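Local coordinates for Rod shape-determining protein (MreC) (PDB 5LP5) that binds the penicillin-binding protein PBP2 and probably acts as a scaffold of the cell-wall elongation machinery that determines cell shape, at residues G211-I216 and K223-K228. Sequence-based numbering, arbitrary orientation.
Sequences GEVSSI and KSAVLK
A classic beta bulge sits within the antiparallel hairpin formed by strands 209-218 and 223-228, two neighbouring staves of one of the closed six-stranded barrels of MreC, and it illustrates how one extra residue is accommodated while pairing goes on to either side. Among the backbone bonds, E212 and K228 form a regular hydrogen-bonded pair. E212 N gives to K228 O at 3.0 Å; in return K228 N gives to E212 O at 2.8 Å, nearly along the carbonyl axis. At the bulge, two residues, S214 and S215, stand across from the single residue V226, whose O receives two amides: S214 N at 2.8 Å, almost in line with the C=O, and S215 N weakly at 3.4 Å. The return bond, V226 N to S215 O at 3.0 Å, is more oblique, its donor lying 38° above the carbonyl plane. The strand segments cross at 126°, consistent with the extra twist a classic bulge adds to a coiled barrel strand.

Apolar contacts are modest. CG1 of V213, anti to its backbone N, lies 4.1 Å from CB of A225, while L227 packs against V195 of strand 194-197 and V180 of strand 178-183, tying the hairpin to both adjoining strands. At the far end I216 CG2 meets CD of K223 obliquely; the lysine's NZ goes on to hydrogen-bond the carbonyls of P185 and A187.

On the face carrying E212, S215 and V226, CG of K228 lies between its backbone N and carbonyl carbon (chi1 62°), and the chain then extends alongside S214, its CD 3.6 Å from S214 CB. Its tip reaches a water, which accepts from K228 NZ at 3.0 Å and donates to S214 O.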
loop_
_atom_site.group_PDB
_atom_site.type_symbol
_atom_site.label_atom_id
_atom_site.label_comp_id
_atom_site.label_asym_id
_atom_site.label_seq_id
_atom_site.Cartn_x
_atom_site.Cartn_y
_atom_site.Cartn_z
ATOM N N GLY C 211 2.372 17.360 21.199
ATOM C CA GLY C 211 1.934 16.389 22.222
ATOM C C GLY C 211 2.697 15.084 22.173
ATOM O O GLY C 211 3.779 15.026 21.613
ATOM N N GLU C 212 2.140 14.048 22.778
ATOM C CA GLU C 212 2.787 12.735 22.844
ATOM C C GLU C 212 1.781 11.646 22.512
ATOM O O GLU C 212 0.609 11.764 22.849
ATOM C CB GLU C 212 3.344 12.471 24.253
ATOM C CG GLU C 212 4.425 13.454 24.684
ATOM C CD GLU C 212 4.840 13.360 26.134
ATOM O OE1 GLU C 212 4.655 12.264 26.749
ATOM O OE2 GLU C 212 5.381 14.403 26.606
ATOM N N VAL C 213 2.245 10.577 21.879
ATOM C CA VAL C 213 1.350 9.512 21.467
ATOM C C VAL C 213 0.855 8.745 22.691
ATOM O O VAL C 213 1.654 8.289 23.493
ATOM C CB VAL C 213 2.048 8.548 20.503
ATOM C CG1 VAL C 213 1.110 7.397 20.105
ATOM C CG2 VAL C 213 2.513 9.310 19.273
ATOM N N SER C 214 -0.460 8.633 22.858
ATOM C CA SER C 214 -1.003 7.884 23.985
ATOM C C SER C 214 -1.581 6.534 23.560
ATOM O O SER C 214 -1.471 5.560 24.296
ATOM C CB SER C 214 -2.014 8.705 24.769
ATOM O OG SER C 214 -3.316 8.422 24.403
ATOM N N SER C 215 -2.180 6.459 22.376
ATOM C CA SER C 215 -2.691 5.181 21.853
ATOM C C SER C 215 -2.685 5.239 20.331
ATOM O O SER C 215 -2.430 6.290 19.747
ATOM C CB SER C 215 -4.103 4.880 22.371
ATOM O OG SER C 215 -5.064 5.749 21.765
ATOM N N ILE C 216 -2.931 4.096 19.703
ATOM C CA ILE C 216 -2.770 3.936 18.268
ATOM C C ILE C 216 -3.879 3.052 17.690
ATOM O O ILE C 216 -4.012 1.909 18.080
ATOM C CB ILE C 216 -1.414 3.286 17.958
ATOM C CG1 ILE C 216 -0.279 4.162 18.535
ATOM C CG2 ILE C 216 -1.272 3.091 16.458
ATOM C CD1 ILE C 216 1.127 3.624 18.377
ATOM N N LYS C 223 -2.925 4.388 9.895
ATOM C CA LYS C 223 -3.111 4.351 11.336
ATOM C C LYS C 223 -3.307 5.743 11.853
ATOM O O LYS C 223 -2.958 6.706 11.194
ATOM C CB LYS C 223 -1.860 3.812 12.010
ATOM C CG LYS C 223 -1.706 2.301 11.971
ATOM C CD LYS C 223 -0.440 1.843 12.707
ATOM C CE LYS C 223 0.840 2.443 12.126
ATOM N NZ LYS C 223 2.040 1.642 12.469
ATOM N N SER C 224 -3.846 5.828 13.063
ATOM C CA SER C 224 -4.028 7.088 13.757
ATOM C C SER C 224 -3.341 7.022 15.106
ATOM O O SER C 224 -3.128 5.950 15.643
ATOM C CB SER C 224 -5.521 7.362 13.993
ATOM O OG SER C 224 -6.220 7.689 12.806
ATOM N N ALA C 225 -3.027 8.186 15.652
ATOM C CA ALA C 225 -2.430 8.281 16.964
ATOM C C ALA C 225 -3.181 9.303 17.764
ATOM O O ALA C 225 -3.307 10.453 17.357
ATOM C CB ALA C 225 -0.964 8.688 16.865
ATOM N N VAL C 226 -3.687 8.890 18.913
ATOM C CA VAL C 226 -4.346 9.805 19.813
ATOM C C VAL C 226 -3.301 10.390 20.719
ATOM O O VAL C 226 -2.462 9.653 21.229
ATOM C CB VAL C 226 -5.396 9.076 20.672
ATOM C CG1 VAL C 226 -6.094 10.065 21.608
ATOM C CG2 VAL C 226 -6.408 8.375 19.772
ATOM N N LEU C 227 -3.355 11.700 20.932
ATOM C CA LEU C 227 -2.309 12.390 21.699
ATOM C C LEU C 227 -2.712 12.629 23.126
ATOM O O LEU C 227 -3.878 12.721 23.425
ATOM C CB LEU C 227 -1.962 13.740 21.067
ATOM C CG LEU C 227 -1.589 13.675 19.601
ATOM C CD1 LEU C 227 -1.082 15.025 19.147
ATOM C CD2 LEU C 227 -0.513 12.645 19.347
ATOM N N LYS C 228 -1.719 12.762 23.987
ATOM C CA LYS C 228 -1.905 13.257 25.335
ATOM C C LYS C 228 -0.910 14.417 25.535
ATOM O O LYS C 228 -0.051 14.632 24.682
ATOM C CB LYS C 228 -1.663 12.139 26.339
ATOM C CG LYS C 228 -0.253 11.563 26.308
ATOM C CD LYS C 228 -0.044 10.437 27.301
ATOM C CE LYS C 228 1.166 9.584 26.898
ATOM N NZ LYS C 228 1.433 8.413 27.808
HETATM O O HOH W 1 -0.846 6.472 27.270
#